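PDB 3KYA: putative phosphatase from Bacteroides thetaiotaomicron, which is of unknown function but may be a hydrolase, binds zinc ions, and joins an IPT/TIG-type domain to a beta-propeller. Local coordinates for residues 309-314 / 329-334; 351-356 / 369-374; 122-127 / 174-179. All blocks are in the same frame, centred on the assembly; numbering follows the deposited sequence. Where two conformers were deposited one is given.

Contact 1: residues 309-314 / 329-334; sequences PSWEFQ and INNHYF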
ATOM      1  N   PRO A 309     -24.602   4.072  25.748  1.00 17.74           N
ATOM      2  CA  PRO A 309     -24.064   4.561  27.019  1.00 17.25           C
ATOM      3  C   PRO A 309     -22.745   3.910  27.405  1.00 16.62           C
ATOM      4  O   PRO A 309     -22.423   2.821  26.923  1.00 16.48           O
ATOM      5  CB  PRO A 309     -25.152   4.171  28.031  1.00 17.15           C
ATOM      6  CG  PRO A 309     -26.393   4.100  27.227  1.00 17.78           C
ATOM      7  CD  PRO A 309     -25.976   3.562  25.903  1.00 17.82           C
ATOM      8  N   SER A 310     -22.004   4.584  28.276  1.00 15.84           N
ATOM      9  CA  SER A 310     -20.725   4.098  28.770  1.00 15.79           C
ATOM     10  C   SER A 310     -19.712   3.993  27.624  1.00 15.43           C
ATOM     11  O   SER A 310     -19.114   2.943  27.406  1.00 15.61           O
ATOM     12  CB  SER A 310     -20.906   2.764  29.500  1.00 15.59           C
ATOM     13  OG  SER A 310     -21.789   2.931  30.610  1.00 15.20           O
ATOM     14  N   TRP A 311     -19.545   5.107  26.910  1.00 15.26           N
ATOM     15  CA  TRP A 311     -18.689   5.176  25.736  1.00 14.90           C
ATOM     16  C   TRP A 311     -17.514   6.097  26.065  1.00 14.88           C
ATOM     17  O   TRP A 311     -17.699   7.303  26.250  1.00 14.68           O
ATOM     18  CB  TRP A 311     -19.499   5.714  24.551  1.00 15.17           C
ATOM     19  CG  TRP A 311     -19.444   4.806  23.332  1.00 15.88           C
ATOM     20  CD1 TRP A 311     -18.909   5.082  22.098  1.00 16.51           C
ATOM     21  CD2 TRP A 311     -19.940   3.461  23.258  1.00 17.03           C
ATOM     22  NE1 TRP A 311     -19.063   3.993  21.265  1.00 17.41           N
ATOM     23  CE2 TRP A 311     -19.674   2.984  21.960  1.00 16.38           C
ATOM     24  CE3 TRP A 311     -20.572   2.608  24.177  1.00 17.71           C
ATOM     25  CZ2 TRP A 311     -20.034   1.696  21.549  1.00 17.35           C
ATOM     26  CZ3 TRP A 311     -20.931   1.326  23.768  1.00 18.45           C
ATOM     27  CH2 TRP A 311     -20.664   0.887  22.467  1.00 18.14           C
ATOM     28  N   GLU A 312     -16.325   5.517  26.182  1.00 14.50           N
ATOM     29  CA  GLU A 312     -15.119   6.268  26.540  1.00 15.02           C
ATOM     30  C   GLU A 312     -14.385   6.695  25.284  1.00 14.90           C
ATOM     31  O   GLU A 312     -13.898   5.836  24.541  1.00 15.22           O
ATOM     32  CB  GLU A 312     -14.208   5.397  27.395  1.00 14.99           C
ATOM     33  CG  GLU A 312     -13.015   6.153  27.973  1.00 15.58           C
ATOM     34  CD  GLU A 312     -12.034   5.264  28.697  1.00 16.75           C
ATOM     35  OE1 GLU A 312     -12.223   4.031  28.743  1.00 19.57           O
ATOM     36  OE2 GLU A 312     -11.055   5.809  29.237  1.00 15.75           O
ATOM     37  N   PHE A 313     -14.255   8.002  25.051  1.00 14.57           N
ATOM     38  CA  PHE A 313     -13.606   8.452  23.810  1.00 14.30           C
ATOM     39  C   PHE A 313     -13.002   9.839  23.840  1.00 14.08           C
ATOM     40  O   PHE A 313     -13.379  10.680  24.654  1.00 13.31           O
ATOM     41  CB  PHE A 313     -14.600   8.384  22.624  1.00 14.27           C
ATOM     42  CG  PHE A 313     -15.745   9.368  22.703  1.00 14.79           C
ATOM     43  CD1 PHE A 313     -16.921   9.045  23.382  1.00 15.94           C
ATOM     44  CD2 PHE A 313     -15.668  10.601  22.070  1.00 14.32           C
ATOM     45  CE1 PHE A 313     -17.983   9.946  23.445  1.00 15.59           C
ATOM     46  CE2 PHE A 313     -16.733  11.513  22.129  1.00 15.82           C
ATOM     47  CZ  PHE A 313     -17.886  11.182  22.825  1.00 14.76           C
ATOM     48  N   GLN A 314     -12.068  10.053  22.911  1.00 14.03           N
ATOM     49  CA  GLN A 314     -11.436  11.343  22.696  1.00 14.12           C
ATOM     50  C   GLN A 314     -11.658  11.803  21.253  1.00 13.82           C
ATOM     51  O   GLN A 314     -11.994  10.999  20.369  1.00 12.47           O
ATOM     52  CB  GLN A 314      -9.944  11.308  23.052  1.00 14.85           C
ATOM     53  CG  GLN A 314      -9.740  11.048  24.520  1.00 15.01           C
ATOM     54  CD  GLN A 314      -8.322  11.263  24.975  1.00 17.34           C
ATOM     55  OE1 GLN A 314      -7.358  10.943  24.265  1.00 15.96           O
ATOM     56  NE2 GLN A 314      -8.181  11.815  26.177  1.00 18.77           N
ATOM     57  N   ILE A 329     -11.991   4.402  22.968  1.00 14.13           N
ATOM     58  CA  ILE A 329     -10.987   3.668  23.730  1.00 14.31           C
ATOM     59  C   ILE A 329     -11.462   2.316  24.258  1.00 14.87           C
ATOM     60  O   ILE A 329     -10.777   1.301  24.091  1.00 15.00           O
ATOM     61  CB  ILE A 329     -10.530   4.533  24.949  1.00 14.63           C
ATOM     62  CG1 ILE A 329      -9.882   5.840  24.483  1.00 15.43           C
ATOM     63  CG2 ILE A 329      -9.576   3.754  25.861  1.00 14.05           C
ATOM     64  CD1 ILE A 329      -9.776   6.895  25.625  1.00 14.71           C
ATOM     65  N   ASN A 330     -12.645   2.298  24.866  1.00 14.93           N
ATOM     66  CA  ASN A 330     -13.146   1.076  25.491  1.00 15.34           C
ATOM     67  C   ASN A 330     -13.919   0.118  24.574  1.00 15.55           C
ATOM     68  O   ASN A 330     -14.242  -0.988  24.995  1.00 16.85           O
ATOM     69  CB  ASN A 330     -13.989   1.406  26.745  1.00 15.70           C
ATOM     70  CG  ASN A 330     -15.310   2.115  26.434  1.00 15.42           C
ATOM     71  OD1 ASN A 330     -15.475   2.761  25.408  1.00 15.95           O
ATOM     72  ND2 ASN A 330     -16.247   2.029  27.373  1.00 16.35           N
ATOM     73  N   ASN A 331     -14.190   0.517  23.332  1.00 15.51           N
ATOM     74  CA  ASN A 331     -14.938  -0.346  22.409  1.00 15.31           C
ATOM     75  C   ASN A 331     -14.263  -0.637  21.059  1.00 14.71           C
ATOM     76  O   ASN A 331     -14.864  -1.223  20.158  1.00 14.27           O
ATOM     77  CB  ASN A 331     -16.379   0.162  22.292  1.00 15.55           C
ATOM     78  CG  ASN A 331     -17.201  -0.177  23.533  1.00 16.11           C
ATOM     79  OD1 ASN A 331     -17.373  -1.357  23.871  1.00 16.65           O
ATOM     80  ND2 ASN A 331     -17.727   0.842  24.200  1.00 14.67           N
ATOM     81  N   HIS A 332     -13.003  -0.220  20.950  1.00 14.20           N
ATOM     82  CA  HIS A 332     -12.083  -0.634  19.889  1.00 13.50           C
ATOM     83  C   HIS A 332     -12.358  -0.207  18.444  1.00 13.27           C
ATOM     84  O   HIS A 332     -12.120  -0.968  17.512  1.00 13.47           O
ATOM     85  CB  HIS A 332     -11.916  -2.168  20.005  1.00 13.10           C
ATOM     86  CG  HIS A 332     -11.868  -2.639  21.425  1.00 13.56           C
ATOM     87  ND1 HIS A 332     -10.843  -2.298  22.286  1.00 13.70           N
ATOM     88  CD2 HIS A 332     -12.745  -3.372  22.154  1.00 14.43           C
ATOM     89  CE1 HIS A 332     -11.091  -2.806  23.483  1.00 15.40           C
ATOM     90  NE2 HIS A 332     -12.236  -3.467  23.428  1.00 13.82           N
ATOM     91  N   TYR A 333     -12.794   1.037  18.262  1.00 13.13           N
ATOM     92  CA  TYR A 333     -12.984   1.599  16.922  1.00 13.39           C
ATOM     93  C   TYR A 333     -12.941   3.134  16.919  1.00 13.24           C
ATOM     94  O   TYR A 333     -12.968   3.767  17.977  1.00 13.76           O
ATOM     95  CB  TYR A 333     -14.300   1.088  16.278  1.00 13.35           C
ATOM     96  CG  TYR A 333     -15.595   1.622  16.891  1.00 13.69           C
ATOM     97  CD1 TYR A 333     -15.984   1.266  18.175  1.00 15.36           C
ATOM     98  CD2 TYR A 333     -16.450   2.444  16.163  1.00 13.94           C
ATOM     99  CE1 TYR A 333     -17.178   1.747  18.732  1.00 15.40           C
ATOM    100  CE2 TYR A 333     -17.637   2.929  16.711  1.00 13.33           C
ATOM    101  CZ  TYR A 333     -17.998   2.569  17.992  1.00 14.66           C
ATOM    102  OH  TYR A 333     -19.175   3.045  18.536  1.00 16.19           O
ATOM    103  N   PHE A 334     -12.834   3.702  15.718  1.00 13.65           N
ATOM    104  CA  PHE A 334     -12.918   5.135  15.476  1.00 13.27           C
ATOM    105  C   PHE A 334     -14.148   5.455  14.622  1.00 13.32           C
ATOM    106  O   PHE A 334     -14.488   4.705  13.676  1.00 13.53           O
ATOM    107  CB  PHE A 334     -11.689   5.703  14.700  1.00 13.42           C
ATOM    108  CG  PHE A 334     -10.435   5.845  15.509  1.00 12.64           C
ATOM    109  CD1 PHE A 334      -9.546   4.792  15.625  1.00 13.27           C
ATOM    110  CD2 PHE A 334     -10.098   7.071  16.092  1.00 13.75           C
ATOM    111  CE1 PHE A 334      -8.378   4.929  16.384  1.00 12.93           C
ATOM    112  CE2 PHE A 334      -8.946   7.202  16.845  1.00 11.70           C
ATOM    113  CZ  PHE A 334      -8.084   6.130  16.974  1.00 12.97           C
TER
HETATM  114  O   HOH W   1     -19.184   0.185  26.871  1.00 16.68           O
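The carbonyl oxygen of Ser-310 takes two donors. One is the amide of Asn-330, whose ND2 lies 3.0 Å from Ser-310 O and stands above the carbonyl plane. The other is water 1, which in turn accepts from Asn-331 ND2. The same Asn-330 amide works with its second atom: OD1 receives the backbone N of Glu-312 at 3.0 Å in a fairly straight bond. One side chain thus spans the backbone of Trp-311 and ties the residue before it to the residue after it. With CG between the backbone N and the carbonyl carbon (chi1 68°), the Asn-330 amide is set beside the 310-312 backbone. Both bonds hold it against turning.

The Trp-311 side chain starts away from 329-334, but its indole returns to meet Asn-331 and Tyr-333. Asn-331 ND2 lies 3.1 Å above one face, close to the centre of the six-membered ring, with amide and ring planes 28° apart. At the edge, Trp-311 NE1 donates to Tyr-333 OH at 2.9 Å, close to the indole plane. The two rings meet rim to rim, with planes at 75°.

The extended Glu-312 side chain passes Ile-329 at a slant, Glu-312 CG 4.1 Å from Ile-329 CD1. Its carboxylate ends in a salt bridge with Arg-189. Ile-329 N makes a weak hydrogen bond to Glu-312 O, 2.9 Å.

This is a corner of one propeller blade. The approach to strand 313-317 meets the turn between strands 323-328 and 333-340. Val-328 touches both Trp-311 and Tyr-333, and Arg-189 brings in strand 188-193 of another blade.

Contact 2: residues 351-356 / 369-374; sequences NFVGGY and ARMNNP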
ATOM      1  N   ASN A 351     -19.425   5.175  11.875  1.00 13.03           N
ATOM      2  CA  ASN A 351     -18.336   4.219  12.055  0.50 13.33           C
ATOM      3  C   ASN A 351     -17.351   4.325  10.889  1.00 13.27           C
ATOM      4  O   ASN A 351     -17.742   4.344   9.733  1.00 13.10           O
ATOM      5  CB  ASN A 351     -18.870   2.795  12.236  0.50 13.39           C
ATOM      6  CG  ASN A 351     -19.727   2.649  13.484  0.50 13.86           C
ATOM      7  OD1 ASN A 351     -20.095   3.637  14.115  0.50 13.66           O
ATOM      8  ND2 ASN A 351     -20.070   1.409  13.830  0.50 15.52           N
ATOM      9  N   PHE A 352     -16.064   4.435  11.213  1.00 13.78           N
ATOM     10  CA  PHE A 352     -15.007   4.629  10.206  1.00 13.65           C
ATOM     11  C   PHE A 352     -14.027   3.453  10.098  1.00 13.76           C
ATOM     12  O   PHE A 352     -13.967   2.801   9.050  1.00 13.91           O
ATOM     13  CB  PHE A 352     -14.286   5.970  10.492  1.00 14.20           C
ATOM     14  CG  PHE A 352     -13.170   6.291   9.514  1.00 15.33           C
ATOM     15  CD1 PHE A 352     -13.404   6.307   8.142  1.00 17.12           C
ATOM     16  CD2 PHE A 352     -11.897   6.606   9.972  1.00 16.34           C
ATOM     17  CE1 PHE A 352     -12.372   6.597   7.247  1.00 17.10           C
ATOM     18  CE2 PHE A 352     -10.864   6.884   9.079  1.00 16.17           C
ATOM     19  CZ  PHE A 352     -11.104   6.893   7.727  1.00 17.24           C
ATOM     20  N   VAL A 353     -13.252   3.180  11.148  1.00 13.36           N
ATOM     21  CA  VAL A 353     -12.310   2.050  11.135  1.00 13.47           C
ATOM     22  C   VAL A 353     -12.372   1.280  12.447  1.00 14.13           C
ATOM     23  O   VAL A 353     -12.607   1.861  13.501  1.00 14.09           O
ATOM     24  CB  VAL A 353     -10.849   2.481  10.873  1.00 13.70           C
ATOM     25  CG1 VAL A 353     -10.678   3.012   9.441  1.00 13.19           C
ATOM     26  CG2 VAL A 353     -10.398   3.513  11.916  1.00 11.92           C
ATOM     27  N   GLY A 354     -12.156  -0.033  12.368  1.00 14.45           N
ATOM     28  CA  GLY A 354     -12.217  -0.894  13.537  1.00 14.89           C
ATOM     29  C   GLY A 354     -13.592  -1.529  13.679  1.00 15.64           C
ATOM     30  O   GLY A 354     -14.563  -1.082  13.052  1.00 15.84           O
ATOM     31  N   GLY A 355     -13.664  -2.565  14.516  1.00 16.34           N
ATOM     32  CA  GLY A 355     -14.896  -3.282  14.790  1.00 17.21           C
ATOM     33  C   GLY A 355     -15.583  -2.872  16.078  1.00 17.55           C
ATOM     34  O   GLY A 355     -15.024  -2.998  17.154  1.00 17.25           O
ATOM     35  N   TYR A 356     -16.799  -2.359  15.931  1.00 18.71           N
ATOM     36  CA  TYR A 356     -17.693  -1.991  17.026  1.00 18.96           C
ATOM     37  C   TYR A 356     -17.736  -3.078  18.112  1.00 18.77           C
ATOM     38  O   TYR A 356     -18.269  -4.160  17.881  1.00 17.89           O
ATOM     39  CB  TYR A 356     -19.098  -1.773  16.421  1.00 19.51           C
ATOM     40  CG  TYR A 356     -20.247  -1.566  17.383  1.00 20.33           C
ATOM     41  CD1 TYR A 356     -20.533  -0.312  17.898  1.00 23.18           C
ATOM     42  CD2 TYR A 356     -21.105  -2.619  17.711  1.00 23.39           C
ATOM     43  CE1 TYR A 356     -21.611  -0.113  18.764  1.00 24.86           C
ATOM     44  CE2 TYR A 356     -22.181  -2.433  18.575  1.00 24.17           C
ATOM     45  CZ  TYR A 356     -22.430  -1.176  19.096  1.00 25.12           C
ATOM     46  OH  TYR A 356     -23.488  -0.977  19.952  1.00 27.42           O
ATOM     47  N   ALA A 369     -10.997  -3.745   9.860  1.00 15.35           N
ATOM     48  CA  ALA A 369      -9.767  -3.609  10.635  1.00 15.05           C
ATOM     49  C   ALA A 369     -10.109  -3.924  12.094  1.00 15.00           C
ATOM     50  O   ALA A 369     -11.277  -3.812  12.520  1.00 14.58           O
ATOM     51  CB  ALA A 369      -9.160  -2.187  10.500  1.00 15.02           C
ATOM     52  N   ARG A 370      -9.106  -4.351  12.847  1.00 14.71           N
ATOM     53  CA  ARG A 370      -9.267  -4.624  14.255  1.00 14.65           C
ATOM     54  C   ARG A 370      -8.148  -3.952  15.044  1.00 14.41           C
ATOM     55  O   ARG A 370      -7.001  -3.930  14.605  1.00 14.46           O
ATOM     56  CB  ARG A 370      -9.279  -6.134  14.505  1.00 15.09           C
ATOM     57  CG  ARG A 370     -10.494  -6.840  13.896  1.00 14.89           C
ATOM     58  CD  ARG A 370     -11.778  -6.510  14.654  1.00 16.62           C
ATOM     59  NE  ARG A 370     -12.957  -7.178  14.084  1.00 17.19           N
ATOM     60  CZ  ARG A 370     -13.735  -6.685  13.118  1.00 18.52           C
ATOM     61  NH1 ARG A 370     -13.495  -5.506  12.559  1.00 18.39           N
ATOM     62  NH2 ARG A 370     -14.777  -7.388  12.700  1.00 19.49           N
HETATM   63  N   MSE A 371      -8.518  -3.406  16.198  1.00 14.02           N
HETATM   64  CA  MSE A 371      -7.598  -2.733  17.106  1.00 13.86           C
HETATM   65  C   MSE A 371      -8.017  -3.072  18.546  1.00 13.79           C
HETATM   66  O   MSE A 371      -9.027  -3.745  18.768  1.00 13.62           O
HETATM   67  CB  MSE A 371      -7.603  -1.232  16.833  1.00 14.37           C
HETATM   68  CG  MSE A 371      -8.989  -0.599  16.920  1.00 14.40           C
HETATM   69 SE   MSE A 371      -9.103   1.206  16.191  0.75 15.06          SE
HETATM   70  CE  MSE A 371      -8.832   0.915  14.301  1.00 17.09           C
ATOM     71  N   ASN A 372      -7.246  -2.625  19.533  1.00 13.40           N
ATOM     72  CA  ASN A 372      -7.525  -2.993  20.905  1.00 13.46           C
ATOM     73  C   ASN A 372      -7.091  -1.872  21.858  1.00 13.66           C
ATOM     74  O   ASN A 372      -5.910  -1.745  22.181  1.00 13.60           O
ATOM     75  CB  ASN A 372      -6.823  -4.317  21.212  1.00 13.37           C
ATOM     76  CG  ASN A 372      -7.300  -4.953  22.490  1.00 13.12           C
ATOM     77  OD1 ASN A 372      -7.961  -4.316  23.306  1.00 13.91           O
ATOM     78  ND2 ASN A 372      -6.968  -6.229  22.674  1.00 14.89           N
ATOM     79  N   ASN A 373      -8.083  -1.106  22.315  1.00 13.74           N
ATOM     80  CA  ASN A 373      -7.865   0.064  23.186  0.50 13.56           C
ATOM     81  C   ASN A 373      -7.082   1.148  22.443  1.00 13.76           C
ATOM     82  O   ASN A 373      -5.933   1.463  22.811  1.00 13.52           O
ATOM     83  CB  ASN A 373      -7.161  -0.270  24.524  0.50 13.41           C
ATOM     84  CG  ASN A 373      -8.081  -0.908  25.551  0.50 13.10           C
ATOM     85  OD1 ASN A 373      -8.418  -0.288  26.562  0.50 11.84           O
ATOM     86  ND2 ASN A 373      -8.474  -2.143  25.308  0.50 11.80           N
ATOM     87  N   PRO A 374      -7.677   1.724  21.379  1.00 13.82           N
ATOM     88  CA  PRO A 374      -7.005   2.797  20.641  1.00 14.38           C
ATOM     89  C   PRO A 374      -6.942   4.063  21.496  1.00 14.38           C
ATOM     90  O   PRO A 374      -7.973   4.490  22.052  1.00 14.62           O
ATOM     91  CB  PRO A 374      -7.905   3.018  19.426  1.00 13.81           C
ATOM     92  CG  PRO A 374      -9.267   2.581  19.883  1.00 14.61           C
ATOM     93  CD  PRO A 374      -9.031   1.456  20.848  1.00 14.28           C
TER
HETATM   94  O   HOH W   2     -11.508  -3.349  16.475  1.00 15.79           O
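Val-353 meets Met-371, a selenomethionine, through methyl groups: CG2 of Val-353 lies 3.9 Å from CE of Met-371. The Met-371 chain bends at its last torsion (chi3 68°), which turns CE toward the valine. Phe-352 and Val-353 both face Phe-334, a classic beta bulge. Here strand 345-352, the last of its blade, gives way to the long loop that leads to strand 374-381, the first of the next blade in the propeller.

Gly-354 follows. Its CA makes a CH...O contact with Ala-369 O at 3.2 Å. At its backbone angles a CB would run into the carbonyl oxygen of Val-353, and would also press on Met-371 CE.

At Gly-355 the guanidinium of Arg-370 lies with one face toward CA, NH1 being 3.4 Å from Gly-355 CA. A CB there would clash with NH1. That nitrogen donates to Ala-369 O at 2.8 Å, nearly in the guanidinium plane, and also bonds to Thr-367 O. An alanine in place of Arg-370 would probably leave Ala-369 O and Thr-367 O without this shared donor and open a gap over Gly-355 CA. Water 2 accepts from Gly-355 N and from Met-371 N, each 3.0 Å from it.

Contact 3: residues 122-127 / 174-179; sequences WRDGPF and LSSPLN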
ATOM      1  N   TRP A 122       9.174   6.754  40.864  1.00 14.12           N
ATOM      2  CA  TRP A 122       9.124   8.061  40.198  1.00 13.43           C
ATOM      3  C   TRP A 122      10.206   8.964  40.760  1.00 13.80           C
ATOM      4  O   TRP A 122      10.422   9.023  41.984  1.00 12.68           O
ATOM      5  CB  TRP A 122       7.752   8.727  40.391  1.00 13.96           C
ATOM      6  CG  TRP A 122       6.608   8.014  39.704  1.00 12.84           C
ATOM      7  CD1 TRP A 122       6.178   6.732  39.934  1.00 14.20           C
ATOM      8  CD2 TRP A 122       5.717   8.556  38.714  1.00 12.97           C
ATOM      9  NE1 TRP A 122       5.106   6.436  39.124  1.00 14.92           N
ATOM     10  CE2 TRP A 122       4.807   7.538  38.366  1.00 13.03           C
ATOM     11  CE3 TRP A 122       5.615   9.795  38.072  1.00 13.34           C
ATOM     12  CZ2 TRP A 122       3.800   7.725  37.426  1.00 13.02           C
ATOM     13  CZ3 TRP A 122       4.620   9.974  37.141  1.00 12.50           C
ATOM     14  CH2 TRP A 122       3.727   8.943  36.822  1.00 13.04           C
ATOM     15  N   ARG A 123      10.878   9.674  39.861  1.00 13.13           N
ATOM     16  CA  ARG A 123      11.933  10.579  40.232  1.00 13.84           C
ATOM     17  C   ARG A 123      12.098  11.620  39.130  1.00 13.58           C
ATOM     18  O   ARG A 123      12.222  11.273  37.944  1.00 12.88           O
ATOM     19  CB  ARG A 123      13.244   9.804  40.427  1.00 14.05           C
ATOM     20  CG  ARG A 123      14.450  10.671  40.878  1.00 16.34           C
ATOM     21  CD  ARG A 123      15.775   9.882  40.884  1.00 19.19           C
ATOM     22  NE  ARG A 123      15.634   8.672  41.680  1.00 22.59           N
ATOM     23  CZ  ARG A 123      15.666   8.633  43.014  1.00 24.98           C
ATOM     24  NH1 ARG A 123      15.847   9.737  43.734  1.00 24.56           N
ATOM     25  NH2 ARG A 123      15.502   7.474  43.637  1.00 26.62           N
ATOM     26  N   ASP A 124      12.072  12.890  39.526  1.00 13.10           N
ATOM     27  CA  ASP A 124      12.316  13.990  38.616  1.00 13.23           C
ATOM     28  C   ASP A 124      13.827  14.185  38.492  1.00 13.55           C
ATOM     29  O   ASP A 124      14.582  13.791  39.376  1.00 13.48           O
ATOM     30  CB  ASP A 124      11.638  15.274  39.103  1.00 13.28           C
ATOM     31  CG  ASP A 124      10.126  15.268  38.893  1.00 14.36           C
ATOM     32  OD1 ASP A 124       9.575  14.376  38.206  1.00 15.17           O
ATOM     33  OD2 ASP A 124       9.473  16.190  39.410  1.00 15.33           O
ATOM     34  N   GLY A 125      14.265  14.799  37.398  1.00 13.79           N
ATOM     35  CA  GLY A 125      15.683  15.009  37.156  1.00 14.05           C
ATOM     36  C   GLY A 125      16.129  14.825  35.712  1.00 13.76           C
ATOM     37  O   GLY A 125      15.317  14.843  34.788  1.00 13.18           O
ATOM     38  N   PRO A 126      17.439  14.630  35.512  1.00 14.02           N
ATOM     39  CA  PRO A 126      18.026  14.502  34.177  1.00 13.96           C
ATOM     40  C   PRO A 126      17.593  13.255  33.409  1.00 13.58           C
ATOM     41  O   PRO A 126      17.326  12.199  34.018  1.00 12.79           O
ATOM     42  CB  PRO A 126      19.543  14.465  34.469  1.00 14.25           C
ATOM     43  CG  PRO A 126      19.637  13.887  35.832  1.00 14.21           C
ATOM     44  CD  PRO A 126      18.440  14.402  36.576  1.00 13.89           C
ATOM     45  N   PHE A 127      17.514  13.361  32.078  1.00 13.51           N
ATOM     46  CA  PHE A 127      17.163  12.195  31.272  1.00 14.41           C
ATOM     47  C   PHE A 127      18.218  11.089  31.400  1.00 15.47           C
ATOM     48  O   PHE A 127      17.879   9.912  31.368  1.00 15.30           O
ATOM     49  CB  PHE A 127      17.033  12.493  29.772  1.00 14.35           C
ATOM     50  CG  PHE A 127      15.929  13.452  29.390  1.00 13.82           C
ATOM     51  CD1 PHE A 127      14.918  13.823  30.267  1.00 12.80           C
ATOM     52  CD2 PHE A 127      15.834  13.869  28.071  1.00 14.90           C
ATOM     53  CE1 PHE A 127      13.908  14.687  29.866  1.00 12.91           C
ATOM     54  CE2 PHE A 127      14.809  14.716  27.658  1.00 13.63           C
ATOM     55  CZ  PHE A 127      13.846  15.124  28.563  1.00 12.79           C
ATOM     56  N   LEU A 174      13.265  16.310  33.493  1.00 12.33           N
ATOM     57  CA  LEU A 174      11.870  16.041  33.815  1.00 12.05           C
ATOM     58  C   LEU A 174      11.537  16.777  35.100  1.00 11.81           C
ATOM     59  O   LEU A 174      12.285  16.689  36.084  1.00 12.10           O
ATOM     60  CB  LEU A 174      11.620  14.545  34.043  1.00 11.57           C
ATOM     61  CG  LEU A 174      10.208  14.098  34.435  1.00 12.73           C
ATOM     62  CD1 LEU A 174       9.244  14.247  33.248  1.00 10.44           C
ATOM     63  CD2 LEU A 174      10.204  12.646  34.920  1.00 11.40           C
ATOM     64  N   SER A 175      10.434  17.508  35.094  1.00 11.81           N
ATOM     65  CA  SER A 175       9.976  18.234  36.275  1.00 12.44           C
ATOM     66  C   SER A 175       8.466  18.067  36.449  1.00 12.34           C
ATOM     67  O   SER A 175       7.775  17.521  35.561  1.00 11.66           O
ATOM     68  CB  SER A 175      10.388  19.724  36.196  1.00 12.76           C
ATOM     69  OG  SER A 175       9.780  20.344  35.073  1.00 12.67           O
ATOM     70  N   SER A 176       7.961  18.511  37.608  1.00 12.79           N
ATOM     71  CA  SER A 176       6.539  18.425  37.953  1.00 13.00           C
ATOM     72  C   SER A 176       6.005  19.804  38.375  1.00 13.60           C
ATOM     73  O   SER A 176       5.710  20.031  39.556  1.00 13.71           O
ATOM     74  CB  SER A 176       6.329  17.411  39.074  1.00 13.20           C
ATOM     75  OG  SER A 176       6.852  16.148  38.718  1.00 13.22           O
ATOM     76  N   PRO A 177       5.869  20.728  37.410  1.00 13.72           N
ATOM     77  CA  PRO A 177       5.495  22.112  37.747  1.00 14.04           C
ATOM     78  C   PRO A 177       4.027  22.338  38.137  1.00 14.49           C
ATOM     79  O   PRO A 177       3.724  23.323  38.825  1.00 14.12           O
ATOM     80  CB  PRO A 177       5.801  22.871  36.450  1.00 14.00           C
ATOM     81  CG  PRO A 177       5.597  21.838  35.365  1.00 13.77           C
ATOM     82  CD  PRO A 177       6.057  20.540  35.956  1.00 13.61           C
ATOM     83  N   LEU A 178       3.140  21.456  37.698  1.00 14.67           N
ATOM     84  CA  LEU A 178       1.708  21.603  37.923  1.00 14.95           C
ATOM     85  C   LEU A 178       1.164  20.544  38.872  1.00 15.75           C
ATOM     86  O   LEU A 178       0.892  19.408  38.473  1.00 15.60           O
ATOM     87  CB  LEU A 178       0.991  21.543  36.571  1.00 15.40           C
ATOM     88  CG  LEU A 178       1.284  22.714  35.627  1.00 14.94           C
ATOM     89  CD1 LEU A 178       1.022  22.359  34.165  1.00 14.47           C
ATOM     90  CD2 LEU A 178       0.472  23.947  36.075  1.00 16.36           C
ATOM     91  N   ASN A 179       1.010  20.916  40.140  1.00 16.15           N
ATOM     92  CA  ASN A 179       0.478  19.983  41.131  1.00 17.58           C
ATOM     93  C   ASN A 179      -1.047  20.037  41.261  1.00 18.42           C
ATOM     94  O   ASN A 179      -1.621  19.238  41.996  1.00 19.55           O
ATOM     95  CB  ASN A 179       1.180  20.177  42.475  1.00 17.61           C
ATOM     96  CG  ASN A 179       2.607  19.699  42.427  1.00 19.06           C
ATOM     97  OD1 ASN A 179       2.869  18.494  42.338  1.00 22.88           O
ATOM     98  ND2 ASN A 179       3.546  20.636  42.444  1.00 18.57           N
TER
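Gly-125 and Leu-174 form a hydrogen-bonded antiparallel pair that adds the short strand 125-126 to the edge of a propeller blade, beside strand 173-178. Both backbone groups of each residue are used. Leu-174 N donates to Gly-125 O at 2.8 Å, almost straight at 176°. Gly-125 N returns a bond to Leu-174 O at 3.0 Å, with an angle of 148°. At the backbone angles of Gly-125 a CB would strike the carbonyl oxygen of Asp-124 and CD of Pro-126, so glycine fits here.

A side-chain bond extends the pairing. Ser-176 OG gives its proton to Asp-124 OD2 at 2.7 Å, on the syn lone pair of that oxygen. Ser-176 OG is also hydrogen-bonded to Gln-165 NE2, an amide donor from the adjacent strand 161-168. CG of Asp-124 lies anti to its carbonyl carbon (chi1 -75°), which carries the carboxylate past Leu-174 to the serine. On the way CB of Asp-124 comes within 3.4 Å of Leu-174 O.

Other backbone groups find partners beyond this pair. Phe-127 bonds to Arg-172, Ser-175 to Leu-166 and Arg-123 to Cys-136. The carbonyl of Pro-126, which has no N-H to give, bonds to Cys-135.

The site lies near metal positions. Trp-122 stacks on His-161, seen to bind zinc in a structure of this protein, though no ion sits on it in this chain. The ring of Phe-127 packs on Ile-167, one residue before Asp-168, which with His-153 binds zinc here. Phe-127 CE1 is 4.0 Å from Leu-174 N.

The Leu-174 side chain crosses that of Asp-124 at about a right angle. Leu-174 CD2 lies 3.8 Å from Asp-124 OD1 and 3.9 Å from Arg-123 O.

Overall arrangement
Contacts 1 and 2 are neighbours, with centres about 10 Å apart. Both reach the same four-stranded sheet, contact 2 through residues 351-352 only; its other segment is loop. Phe-334 N and Val-353 O, 2.9 Å apart, probably join them by a hydrogen bond. Contact 3 belongs to another blade, about 35 Å from contact 2 between centres and across the centre of the chain. Contact 2 is buried; it relies on glycines, a methyl contact and a water, with no direct hydrogen bond across it. Contact 1, partly buried, uses side-chain amides and an indole within a blade. Contact 3 reaches the surface at Arg-123; it pairs two strand backbones at a blade edge and adds a serine-to-carboxylate bond.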